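Local coordinates for protein S12 family peptidase (Streptomyces sp. 82F2, PDB 3WWX) that probably hydrolyses amide bonds with D-stereospecificity, as a member of the S12 family of serine hydrolases with a beta-lactamase-like fold, at residues Asp290-Ser293 with Glu297-Gly300; Ser309-Val314 with Gln335-Ala340; Trp156-Thr161 with Val281-Gly286; Phe58-Leu63 with Asn266-Thr271. All coordinates share one frame; numbering follows the deposited sequence.

Interactions 1, 2 and 3 all reach the eight-stranded antiparallel sheet, in which strands 282-283, 288-291, 297-305 and 308-315 lie side by side. Interaction 1 joins the middle pair; its centre is about 10 Å from that of interaction 2, where helix 334-343 packs on strand 308-315. Interactions 3 and 4 have centres about 11 Å apart and touch through Leu285; their segments alternate along the chain, before interaction 1, then interaction 2. Interaction 4 packs helix 262-268 on helix 55-68, and interaction 3 brings the loop before helix 160-174 to strand 282-283. These two lie by the Ser-X-X-Lys and Tyr-X-Asn motifs, probably the active-site side, whereas interactions 1 and 2 build the sheet and its C-terminal helix.

Interaction 1 of 4, residues Asp290-Ser293 with Glu297-Gly300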
loop_
_atom_site.group_PDB
_atom_site.type_symbol
_atom_site.label_atom_id
_atom_site.label_comp_id
_atom_site.label_asym_id
_atom_site.label_seq_id
_atom_site.Cartn_x
_atom_site.Cartn_y
_atom_site.Cartn_z
ATOM N N ASP A 290 -11.437 9.385 -1.202
ATOM C CA ASP A 290 -12.349 9.564 -0.080
ATOM C C ASP A 290 -12.726 11.023 -0.088
ATOM O O ASP A 290 -11.920 11.862 -0.442
ATOM C CB ASP A 290 -11.656 9.179 1.229
ATOM C CG ASP A 290 -12.617 9.079 2.415
ATOM O OD1 ASP A 290 -13.847 9.165 2.227
ATOM O OD2 ASP A 290 -12.099 8.885 3.535
ATOM N N LYS A 291 -13.959 11.331 0.274
ATOM C CA LYS A 291 -14.336 12.716 0.497
ATOM C C LYS A 291 -14.462 12.957 1.986
ATOM O O LYS A 291 -15.245 12.294 2.673
ATOM C CB LYS A 291 -15.656 13.042 -0.183
ATOM C CG LYS A 291 -15.966 14.516 -0.029
ATOM C CD LYS A 291 -16.575 15.121 -1.274
ATOM C CE LYS A 291 -17.901 14.508 -1.591
ATOM N NZ LYS A 291 -18.761 14.449 -0.383
ATOM N N LEU A 292 -13.696 13.914 2.480
ATOM C CA LEU A 292 -13.600 14.176 3.909
ATOM C C LEU A 292 -14.754 15.058 4.399
ATOM O O LEU A 292 -15.587 15.502 3.613
ATOM C CB LEU A 292 -12.246 14.795 4.227
ATOM C CG LEU A 292 -11.047 13.984 3.712
ATOM C CD1 LEU A 292 -9.787 14.756 3.974
ATOM C CD2 LEU A 292 -10.983 12.601 4.376
ATOM N N SER A 293 -14.806 15.285 5.704
ATOM C CA SER A 293 -15.974 15.900 6.320
ATOM C C SER A 293 -16.244 17.262 5.716
ATOM O O SER A 293 -17.407 17.630 5.518
ATOM C CB SER A 293 -15.778 16.017 7.837
ATOM O OG SER A 293 -14.742 16.914 8.167
ATOM N N GLU A 297 -11.690 16.221 -1.303
ATOM C CA GLU A 297 -11.491 14.888 -1.826
ATOM C C GLU A 297 -10.003 14.583 -1.861
ATOM O O GLU A 297 -9.203 15.346 -2.409
ATOM C CB GLU A 297 -12.068 14.825 -3.236
ATOM C CG GLU A 297 -11.884 13.505 -3.936
ATOM C CD GLU A 297 -12.348 13.557 -5.386
ATOM O OE1 GLU A 297 -11.547 13.858 -6.316
ATOM O OE2 GLU A 297 -13.548 13.271 -5.582
ATOM N N VAL A 298 -9.628 13.453 -1.263
ATOM C CA VAL A 298 -8.231 13.029 -1.245
ATOM C C VAL A 298 -8.066 11.684 -1.911
ATOM O O VAL A 298 -8.976 10.855 -1.931
ATOM C CB VAL A 298 -7.646 12.992 0.176
ATOM C CG1 VAL A 298 -7.498 14.408 0.700
ATOM C CG2 VAL A 298 -8.490 12.137 1.128
ATOM N N TRP A 299 -6.876 11.505 -2.474
ATOM C CA TRP A 299 -6.467 10.324 -3.219
ATOM C C TRP A 299 -5.198 9.783 -2.593
ATOM O O TRP A 299 -4.277 10.532 -2.272
ATOM C CB TRP A 299 -6.204 10.677 -4.699
ATOM C CG TRP A 299 -7.462 11.066 -5.404
ATOM C CD1 TRP A 299 -8.066 12.300 -5.396
ATOM C CD2 TRP A 299 -8.285 10.219 -6.208
ATOM N NE1 TRP A 299 -9.228 12.253 -6.129
ATOM C CE2 TRP A 299 -9.379 10.991 -6.646
ATOM C CE3 TRP A 299 -8.211 8.876 -6.592
ATOM C CZ2 TRP A 299 -10.384 10.475 -7.464
ATOM C CZ3 TRP A 299 -9.207 8.356 -7.392
ATOM C CH2 TRP A 299 -10.293 9.153 -7.817
ATOM N N GLY A 300 -5.114 8.471 -2.433
ATOM C CA GLY A 300 -3.924 7.914 -1.807
ATOM C C GLY A 300 -4.128 6.461 -1.445
ATOM O O GLY A 300 -4.837 5.741 -2.134
#
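Leu292 holds CG beside its backbone N and anti to its carbonyl carbon (chi1 -54°), and Val298 places CG1 in the same way (chi1 -70°); these two torsions let the branches of both residues meet. The side chains cross at about a right angle. Leu292 CD1 lies 4.0 Å from Val298 CG1, and Leu292 CD2 lies 4.1 Å from Val298 CG2, so both methyls of the leucine are in contact with the valine.

The backbone evidence identifies an antiparallel beta hairpin. Asp290 and Val298 form a hydrogen-bonded pair: Asp290 N donates to Val298 O at 3.0 Å, and Val298 N returns a straighter bond to Asp290 O at 2.9 Å with an N-H...O angle of 163°. Asp290 O also receives a CA-H...O contact from Glu297 CA at 3.4 Å, which gives this carbonyl a second, weaker partner. One step on, Lys291 and Glu297 make a non-hydrogen-bonded pair, with Lys291 CA 4.3 Å from Glu297 CA and both side chains on the face opposite Asp290 and Val298. On that face the extended Glu297 chain carries OE1 to Trp299 NE1 at 2.8 Å; the acceptor lies in the indole plane, whereas the N-H comes from above the carboxylate plane.

Beyond the hairpin, Trp299 bonds through its backbone to Val314 of strand 308-315, and Leu292 packs on Gln335, Glu339, Phe342 and Cys343 of helix 334-343. The disulfide between Cys294, in the hairpin turn, and Cys343 links the same turn to that helix.

Interaction 2 of 4, residues Ser309-Val314 with Gln335-Ala340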
loop_
_atom_site.group_PDB
_atom_site.type_symbol
_atom_site.label_atom_id
_atom_site.label_comp_id
_atom_site.label_asym_id
_atom_site.label_seq_id
_atom_site.Cartn_x
_atom_site.Cartn_y
_atom_site.Cartn_z
ATOM N N SER A 309 1.710 1.384 10.610
ATOM C CA SER A 309 0.452 1.877 10.031
ATOM C C SER A 309 0.777 3.183 9.330
ATOM O O SER A 309 1.142 4.153 9.988
ATOM C CB SER A 309 -0.593 2.096 11.108
ATOM O OG SER A 309 -1.828 2.493 10.533
ATOM N N SER A 310 0.672 3.188 7.998
ATOM C CA SER A 310 1.107 4.306 7.180
ATOM C C SER A 310 -0.069 4.949 6.484
ATOM O O SER A 310 -1.096 4.311 6.234
ATOM C CB SER A 310 2.107 3.839 6.119
ATOM O OG SER A 310 3.241 3.251 6.731
ATOM N N LEU A 311 0.086 6.240 6.207
ATOM C CA LEU A 311 -0.924 6.980 5.473
ATOM C C LEU A 311 -0.218 7.864 4.442
ATOM O O LEU A 311 0.916 8.302 4.628
ATOM C CB LEU A 311 -1.823 7.791 6.427
ATOM C CG LEU A 311 -1.114 8.841 7.254
ATOM C CD1 LEU A 311 -1.187 10.206 6.564
ATOM C CD2 LEU A 311 -1.716 8.917 8.667
ATOM N N ALA A 312 -0.918 8.107 3.340
ATOM C CA ALA A 312 -0.411 8.959 2.254
ATOM C C ALA A 312 -1.610 9.429 1.461
ATOM O O ALA A 312 -2.395 8.614 0.977
ATOM C CB ALA A 312 0.537 8.194 1.355
ATOM N N GLN A 313 -1.766 10.742 1.352
ATOM C CA GLN A 313 -2.949 11.322 0.707
ATOM C C GLN A 313 -2.586 12.610 -0.003
ATOM O O GLN A 313 -1.713 13.340 0.448
ATOM C CB GLN A 313 -4.014 11.638 1.761
ATOM C CG GLN A 313 -4.573 10.398 2.490
ATOM C CD GLN A 313 -5.381 9.463 1.606
ATOM O OE1 GLN A 313 -5.939 9.869 0.580
ATOM N NE2 GLN A 313 -5.495 8.207 2.022
ATOM N N VAL A 314 -3.265 12.865 -1.112
ATOM C CA VAL A 314 -3.107 14.120 -1.821
ATOM C C VAL A 314 -4.444 14.573 -2.398
ATOM O O VAL A 314 -5.309 13.753 -2.701
ATOM C CB VAL A 314 -2.044 13.986 -2.913
ATOM C CG1 VAL A 314 -2.483 13.065 -4.061
ATOM C CG2 VAL A 314 -1.610 15.325 -3.405
ATOM N N GLN A 335 -7.175 8.170 10.299
ATOM C CA GLN A 335 -8.167 9.061 9.707
ATOM C C GLN A 335 -8.205 10.402 10.426
ATOM O O GLN A 335 -8.407 11.446 9.790
ATOM C CB GLN A 335 -9.559 8.421 9.691
ATOM C CG GLN A 335 -10.525 9.089 8.727
ATOM C CD GLN A 335 -10.120 8.930 7.274
ATOM O OE1 GLN A 335 -9.279 8.098 6.921
ATOM N NE2 GLN A 335 -10.713 9.749 6.420
ATOM N N LYS A 336 -8.000 10.416 11.742
ATOM C CA LYS A 336 -7.949 11.675 12.470
ATOM C C LYS A 336 -6.827 12.583 11.949
ATOM O O LYS A 336 -6.969 13.796 11.918
ATOM C CB LYS A 336 -7.765 11.438 13.968
ATOM C CG LYS A 336 -8.992 10.936 14.691
ATOM C CD LYS A 336 -8.768 10.997 16.212
ATOM C CE LYS A 336 -9.959 10.462 16.980
ATOM N NZ LYS A 336 -10.301 9.076 16.570
ATOM N N VAL A 337 -5.695 12.005 11.551
ATOM C CA VAL A 337 -4.587 12.797 11.041
ATOM C C VAL A 337 -4.962 13.400 9.682
ATOM O O VAL A 337 -4.672 14.565 9.408
ATOM C CB VAL A 337 -3.297 11.944 10.920
ATOM C CG1 VAL A 337 -2.156 12.781 10.374
ATOM C CG2 VAL A 337 -2.912 11.365 12.308
ATOM N N ILE A 338 -5.611 12.597 8.852
ATOM C CA ILE A 338 -6.056 13.030 7.525
ATOM C C ILE A 338 -7.086 14.152 7.645
ATOM O O ILE A 338 -6.976 15.189 6.971
ATOM C CB ILE A 338 -6.603 11.846 6.718
ATOM C CG1 ILE A 338 -5.475 10.836 6.412
ATOM C CG2 ILE A 338 -7.228 12.320 5.413
ATOM C CD1 ILE A 338 -5.972 9.467 5.948
ATOM N N GLU A 339 -8.068 13.970 8.521
ATOM C CA GLU A 339 -9.080 14.996 8.736
ATOM C C GLU A 339 -8.466 16.271 9.298
ATOM O O GLU A 339 -8.847 17.374 8.902
ATOM C CB GLU A 339 -10.183 14.477 9.657
ATOM C CG GLU A 339 -11.213 13.645 8.967
ATOM C CD GLU A 339 -12.301 14.460 8.289
ATOM O OE1 GLU A 339 -12.449 15.656 8.624
ATOM O OE2 GLU A 339 -13.008 13.881 7.460
ATOM N N ALA A 340 -7.512 16.149 10.214
ATOM C CA ALA A 340 -6.878 17.329 10.791
ATOM C C ALA A 340 -6.164 18.132 9.705
ATOM O O ALA A 340 -6.300 19.358 9.598
ATOM C CB ALA A 340 -5.914 16.927 11.870
#
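Strand 309-314 and helix 335-340 run in nearly the same direction, their axes 26° apart and 9.6 Å distant at closest approach, with Gln313 CA and Ile338 CA 7.7 Å apart. Leu311 and Gln313 point toward the helix, which answers with Val337 and Ile338.

In Leu311, chi1 (61°) turns CG to lie between the backbone N and the carbonyl carbon, and chi2 (95°) sets the two methyls against different partners. CD2 of Leu311 meets Val337 CB at 4.1 Å, the side chains crossing at about a right angle, while CD1 of Leu311 reaches Ile338 CG1 at 4.3 Å. Ile338 in turn extends CD1 to Gln313 CG at 3.8 Å, so the aliphatic part of the glutamine does the touching.

The C-terminal helix 334-343, beside the N-terminal helix 8-19 (Val337 on Ala13), thus covers one face of the antiparallel sheet, as in beta-lactamase-like folds; on the other face Ala312 meets Tyr251 of helix 244-255. At the start of segment 309-314, Ser309 belongs to the octane 1,8-diamine pocket. The four touching residues are buried and meet through carbon, so hydrophobic burial and close van der Waals packing, rather than directed bonds, probably hold this interface.

Interaction 3 of 4, residues Trp156-Thr161 with Val281-Gly286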
loop_
_atom_site.group_PDB
_atom_site.type_symbol
_atom_site.label_atom_id
_atom_site.label_comp_id
_atom_site.label_asym_id
_atom_site.label_seq_id
_atom_site.Cartn_x
_atom_site.Cartn_y
_atom_site.Cartn_z
ATOM N N TRP A 156 -16.513 -6.518 -4.575
ATOM C CA TRP A 156 -15.207 -5.942 -4.245
ATOM C C TRP A 156 -14.739 -6.561 -2.942
ATOM O O TRP A 156 -15.502 -6.674 -1.956
ATOM C CB TRP A 156 -15.321 -4.424 -4.070
ATOM C CG TRP A 156 -13.983 -3.728 -3.855
ATOM C CD1 TRP A 156 -13.160 -3.219 -4.828
ATOM C CD2 TRP A 156 -13.312 -3.496 -2.606
ATOM N NE1 TRP A 156 -12.039 -2.685 -4.261
ATOM C CE2 TRP A 156 -12.104 -2.838 -2.900
ATOM C CE3 TRP A 156 -13.621 -3.769 -1.275
ATOM C CZ2 TRP A 156 -11.206 -2.456 -1.910
ATOM C CZ3 TRP A 156 -12.734 -3.372 -0.287
ATOM C CH2 TRP A 156 -11.529 -2.732 -0.615
ATOM N N ASN A 157 -13.475 -6.961 -2.919
ATOM C CA ASN A 157 -12.856 -7.372 -1.670
ATOM C C ASN A 157 -11.362 -7.197 -1.791
ATOM O O ASN A 157 -10.760 -7.644 -2.751
ATOM C CB ASN A 157 -13.186 -8.832 -1.355
ATOM C CG ASN A 157 -12.545 -9.293 -0.076
ATOM O OD1 ASN A 157 -12.969 -8.903 1.000
ATOM N ND2 ASN A 157 -11.470 -10.068 -0.191
ATOM N N TYR A 158 -10.775 -6.522 -0.815
ATOM C CA TYR A 158 -9.349 -6.266 -0.820
ATOM C C TYR A 158 -8.591 -7.567 -0.680
ATOM O O TYR A 158 -8.786 -8.293 0.302
ATOM C CB TYR A 158 -9.018 -5.347 0.339
ATOM C CG TYR A 158 -7.652 -4.740 0.288
ATOM C CD1 TYR A 158 -6.559 -5.425 0.770
ATOM C CD2 TYR A 158 -7.464 -3.469 -0.216
ATOM C CE1 TYR A 158 -5.290 -4.847 0.751
ATOM C CE2 TYR A 158 -6.210 -2.883 -0.232
ATOM C CZ TYR A 158 -5.140 -3.571 0.259
ATOM O OH TYR A 158 -3.890 -3.018 0.269
ATOM N N SER A 159 -7.711 -7.850 -1.638
ATOM C CA SER A 159 -6.955 -9.100 -1.630
ATOM C C SER A 159 -5.500 -8.880 -2.007
ATOM O O SER A 159 -5.190 -8.321 -3.065
ATOM C CB SER A 159 -7.571 -10.104 -2.609
ATOM O OG SER A 159 -6.727 -11.233 -2.718
ATOM N N ASN A 160 -4.614 -9.302 -1.120
ATOM C CA ASN A 160 -3.193 -9.103 -1.355
ATOM C C ASN A 160 -2.709 -9.965 -2.510
ATOM O O ASN A 160 -1.741 -9.608 -3.185
ATOM C CB ASN A 160 -2.441 -9.372 -0.057
ATOM C CG ASN A 160 -2.697 -8.294 0.961
ATOM O OD1 ASN A 160 -2.508 -7.118 0.664
ATOM N ND2 ASN A 160 -3.226 -8.658 2.109
ATOM N N THR A 161 -3.379 -11.090 -2.765
ATOM C CA THR A 161 -2.991 -11.955 -3.878
ATOM C C THR A 161 -3.088 -11.200 -5.189
ATOM O O THR A 161 -2.299 -11.431 -6.110
ATOM C CB THR A 161 -3.894 -13.189 -3.964
ATOM O OG1 THR A 161 -4.074 -13.712 -2.645
ATOM C CG2 THR A 161 -3.248 -14.257 -4.845
ATOM N N VAL A 281 -16.300 6.752 -0.781
ATOM C CA VAL A 281 -15.025 6.039 -0.755
ATOM C C VAL A 281 -14.993 5.150 -1.983
ATOM O O VAL A 281 -15.939 4.391 -2.236
ATOM C CB VAL A 281 -14.850 5.194 0.519
ATOM C CG1 VAL A 281 -13.519 4.421 0.493
ATOM C CG2 VAL A 281 -14.905 6.078 1.731
ATOM N N GLY A 282 -13.937 5.277 -2.782
ATOM C CA GLY A 282 -13.817 4.490 -3.989
ATOM C C GLY A 282 -12.428 3.899 -4.093
ATOM O O GLY A 282 -11.465 4.465 -3.545
ATOM N N TYR A 283 -12.325 2.753 -4.758
ATOM C CA TYR A 283 -11.016 2.143 -5.009
ATOM C C TYR A 283 -10.809 2.025 -6.506
ATOM O O TYR A 283 -11.639 1.414 -7.207
ATOM C CB TYR A 283 -10.912 0.779 -4.324
ATOM C CG TYR A 283 -9.477 0.306 -4.165
ATOM C CD1 TYR A 283 -8.793 -0.245 -5.222
ATOM C CD2 TYR A 283 -8.812 0.434 -2.947
ATOM C CE1 TYR A 283 -7.468 -0.645 -5.097
ATOM C CE2 TYR A 283 -7.486 0.028 -2.804
ATOM C CZ TYR A 283 -6.827 -0.518 -3.877
ATOM O OH TYR A 283 -5.526 -0.938 -3.709
ATOM N N GLY A 284 -9.725 2.616 -7.000
ATOM C CA GLY A 284 -9.377 2.582 -8.406
ATOM C C GLY A 284 -8.290 1.556 -8.659
ATOM O O GLY A 284 -8.397 0.437 -8.165
ATOM N N LEU A 285 -7.251 1.919 -9.405
ATOM C CA LEU A 285 -6.193 0.957 -9.704
ATOM C C LEU A 285 -5.057 1.168 -8.720
ATOM O O LEU A 285 -4.186 1.999 -8.924
ATOM C CB LEU A 285 -5.721 1.062 -11.158
ATOM C CG LEU A 285 -6.857 0.924 -12.188
ATOM C CD1 LEU A 285 -6.305 1.061 -13.604
ATOM C CD2 LEU A 285 -7.665 -0.366 -12.045
ATOM N N GLY A 286 -5.081 0.420 -7.622
ATOM C CA GLY A 286 -4.064 0.582 -6.576
ATOM C C GLY A 286 -4.065 1.975 -5.944
ATOM O O GLY A 286 -3.006 2.487 -5.533
#
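Trp156 and Tyr158 approach Tyr283 from a segment that carries the sequence Tyr158-Ser159-Asn160, which matches the Tyr-X-Asn motif of beta-lactamase-like serine hydrolases. Tyr283 projects toward them from the short strand 282-283 of the central sheet.

The aromatic contacts come first. The Trp156 five-membered ring and the Tyr283 ring have centroids 5.7 Å apart and planes inclined at 50°, an oblique pairing. Trp156 NE1 lies 3.6 Å from Tyr283 CB. With CG of Tyr283 anti to the backbone N (chi1 -162°), the ring swings so that one edge serves both partners: Tyr283 CD2 is 3.9 Å from Trp156 CZ2, and farther out Tyr158 CE2 lies 4.1 Å from Tyr283 CE2 and 4.0 Å from Tyr283 OH. His104 adds to the cluster by stacking on Tyr158 and meeting Tyr283 edge-to-face.

The polar contacts lead outward. Tyr158 OH is hydrogen-bonded to Lys56 NZ, which Asn160 OD1 also engages; Ser53 and Lys56 have the spacing of the family's Ser-X-X-Lys motif. Tyr283 OH pairs instead with His301 NE2 on strand 297-305, where His301 and the glycine two residues on are consistent with the third motif of the family, a Lys/His-X-Gly element.

At the start of helix 160-174, Ser159 takes the N-cap position, and its OG accepts a weak bond from Thr161 N at 3.4 Å. On the indole of Trp156, the backbone N of Tyr158 sits 3.7 Å above one face, offset toward the rim.

Interaction 4 of 4, residues Phe58-Leu63 with Asn266-Thr271; sequences FTATVL and NEMTTT
Met268 meets Ala60 and Thr61 from the last turn of helix 262-268, and the residues on either side of it show how that turn is finished. Asn266 contributes through its carbonyl: Asn266 O receives Thr270 OG1 at 2.7 Å, with the donor tilted 31° from the carbonyl plane. Glu267 reaches elsewhere, OE1 forming a salt bridge with Arg99 and a hydrogen bond with Gln67.

Met268 makes the contact itself. Its CG is anti to the backbone N (chi1 -166°) and the chain stays extended at the next bond, which carries the sulfur toward helix 55-68; a bend at chi3 (-142°) then sets the methyl. Met268 CE lies 3.5 Å from Thr61 OG1 and 4.0 Å from Ala60 CB, so the terminal methyl alone touches both residues. The methyl is no conventional donor, and its meeting with the hydroxyl is packing. Thr61 OG1 is hydrogen-bonded to Thr57 O of its own helix. Helix 55-68 follows Ser53, and its first turn holds Lys56, which fits the Ser-X-X-Lys motif that opens a central helix in beta-lactamase-like enzymes. Leu254 of helix 244-255 touches both Thr61 and Met268.

At Thr269 the chain leaves helical geometry, and Thr269 N keeps a weak bond to Asn266 O at 3.4 Å. Thr270 N bonds to Glu267 O at 3.2 Å, a second link back into the helix beside that of its hydroxyl. Thr271 continues toward strand 272-273, its CG2 packing against the Trp299 ring and the backbone of Gly284.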
loop_
_atom_site.group_PDB
_atom_site.type_symbol
_atom_site.label_atom_id
_atom_site.label_comp_id
_atom_site.label_asym_id
_atom_site.label_seq_id
_atom_site.Cartn_x
_atom_site.Cartn_y
_atom_site.Cartn_z
ATOM N N PHE A 58 2.570 1.885 -6.328
ATOM C CA PHE A 58 3.754 1.773 -7.178
ATOM C C PHE A 58 3.568 0.655 -8.206
ATOM O O PHE A 58 3.830 0.823 -9.393
ATOM C CB PHE A 58 5.006 1.526 -6.341
ATOM C CG PHE A 58 5.414 2.704 -5.493
ATOM C CD1 PHE A 58 4.850 2.897 -4.239
ATOM C CD2 PHE A 58 6.359 3.608 -5.932
ATOM C CE1 PHE A 58 5.216 3.972 -3.434
ATOM C CE2 PHE A 58 6.720 4.702 -5.124
ATOM C CZ PHE A 58 6.160 4.871 -3.883
ATOM N N THR A 59 3.117 -0.502 -7.753
ATOM C CA THR A 59 2.869 -1.623 -8.640
ATOM C C THR A 59 1.876 -1.280 -9.750
ATOM O O THR A 59 2.126 -1.572 -10.940
ATOM C CB THR A 59 2.378 -2.813 -7.798
ATOM O OG1 THR A 59 3.394 -3.118 -6.839
ATOM C CG2 THR A 59 2.068 -4.031 -8.647
ATOM N N ALA A 60 0.761 -0.642 -9.381
ATOM C CA ALA A 60 -0.243 -0.233 -10.374
ATOM C C ALA A 60 0.313 0.784 -11.356
ATOM O O ALA A 60 0.013 0.721 -12.548
ATOM C CB ALA A 60 -1.478 0.314 -9.699
ATOM N N THR A 61 1.111 1.718 -10.869
ATOM C CA THR A 61 1.693 2.744 -11.741
ATOM C C THR A 61 2.551 2.101 -12.825
ATOM O O THR A 61 2.471 2.474 -13.985
ATOM C CB THR A 61 2.520 3.756 -10.930
ATOM O OG1 THR A 61 1.657 4.452 -10.023
ATOM C CG2 THR A 61 3.178 4.803 -11.845
ATOM N N VAL A 62 3.348 1.119 -12.458
ATOM C CA VAL A 62 4.189 0.439 -13.448
ATOM C C VAL A 62 3.326 -0.216 -14.513
ATOM O O VAL A 62 3.602 -0.091 -15.707
ATOM C CB VAL A 62 5.100 -0.596 -12.786
ATOM C CG1 VAL A 62 5.776 -1.478 -13.831
ATOM C CG2 VAL A 62 6.122 0.097 -11.920
ATOM N N LEU A 63 2.268 -0.921 -14.115
ATOM C CA LEU A 63 1.431 -1.595 -15.101
ATOM C C LEU A 63 0.730 -0.601 -15.999
ATOM O O LEU A 63 0.541 -0.868 -17.185
ATOM C CB LEU A 63 0.418 -2.513 -14.436
ATOM C CG LEU A 63 1.059 -3.839 -14.071
ATOM C CD1 LEU A 63 0.224 -4.533 -13.027
ATOM C CD2 LEU A 63 1.211 -4.727 -15.309
ATOM N N ASN A 266 -6.572 8.537 -15.954
ATOM C CA ASN A 266 -8.025 8.419 -15.929
ATOM C C ASN A 266 -8.484 7.004 -15.538
ATOM O O ASN A 266 -9.435 6.843 -14.771
ATOM C CB ASN A 266 -8.607 8.730 -17.305
ATOM C CG ASN A 266 -10.111 8.661 -17.313
ATOM O OD1 ASN A 266 -10.786 9.396 -16.582
ATOM N ND2 ASN A 266 -10.656 7.762 -18.129
ATOM N N GLU A 267 -7.826 5.989 -16.080
ATOM C CA GLU A 267 -8.118 4.603 -15.704
ATOM C C GLU A 267 -7.817 4.385 -14.229
ATOM O O GLU A 267 -8.589 3.744 -13.533
ATOM C CB GLU A 267 -7.334 3.626 -16.573
ATOM C CG GLU A 267 -7.887 3.560 -18.012
ATOM C CD GLU A 267 -7.253 2.488 -18.890
ATOM O OE1 GLU A 267 -6.726 1.488 -18.365
ATOM O OE2 GLU A 267 -7.289 2.645 -20.138
ATOM N N MET A 268 -6.702 4.934 -13.763
ATOM C CA MET A 268 -6.299 4.745 -12.380
ATOM C C MET A 268 -7.317 5.323 -11.416
ATOM O O MET A 268 -7.546 4.767 -10.339
ATOM C CB MET A 268 -4.948 5.395 -12.128
ATOM C CG MET A 268 -4.326 4.958 -10.813
ATOM S SD MET A 268 -2.697 5.690 -10.589
ATOM C CE MET A 268 -1.850 4.311 -9.823
ATOM N N THR A 269 -7.915 6.453 -11.801
ATOM C CA THR A 269 -8.874 7.158 -10.962
ATOM C C THR A 269 -10.332 6.799 -11.288
ATOM O O THR A 269 -11.247 7.461 -10.794
ATOM C CB THR A 269 -8.710 8.686 -11.069
ATOM O OG1 THR A 269 -8.855 9.091 -12.439
ATOM C CG2 THR A 269 -7.361 9.111 -10.548
ATOM N N THR A 270 -10.543 5.742 -12.071
ATOM C CA THR A 270 -11.873 5.183 -12.258
ATOM C C THR A 270 -12.124 4.197 -11.124
ATOM O O THR A 270 -11.516 3.127 -11.067
ATOM C CB THR A 270 -11.994 4.502 -13.615
ATOM O OG1 THR A 270 -11.816 5.492 -14.636
ATOM C CG2 THR A 270 -13.371 3.850 -13.770
ATOM N N THR A 271 -12.998 4.588 -10.212
ATOM C CA THR A 271 -13.148 3.877 -8.952
ATOM C C THR A 271 -14.383 2.994 -8.870
ATOM O O THR A 271 -15.397 3.228 -9.553
ATOM C CB THR A 271 -13.181 4.844 -7.752
ATOM O OG1 THR A 271 -14.249 5.779 -7.911
ATOM C CG2 THR A 271 -11.867 5.617 -7.623
#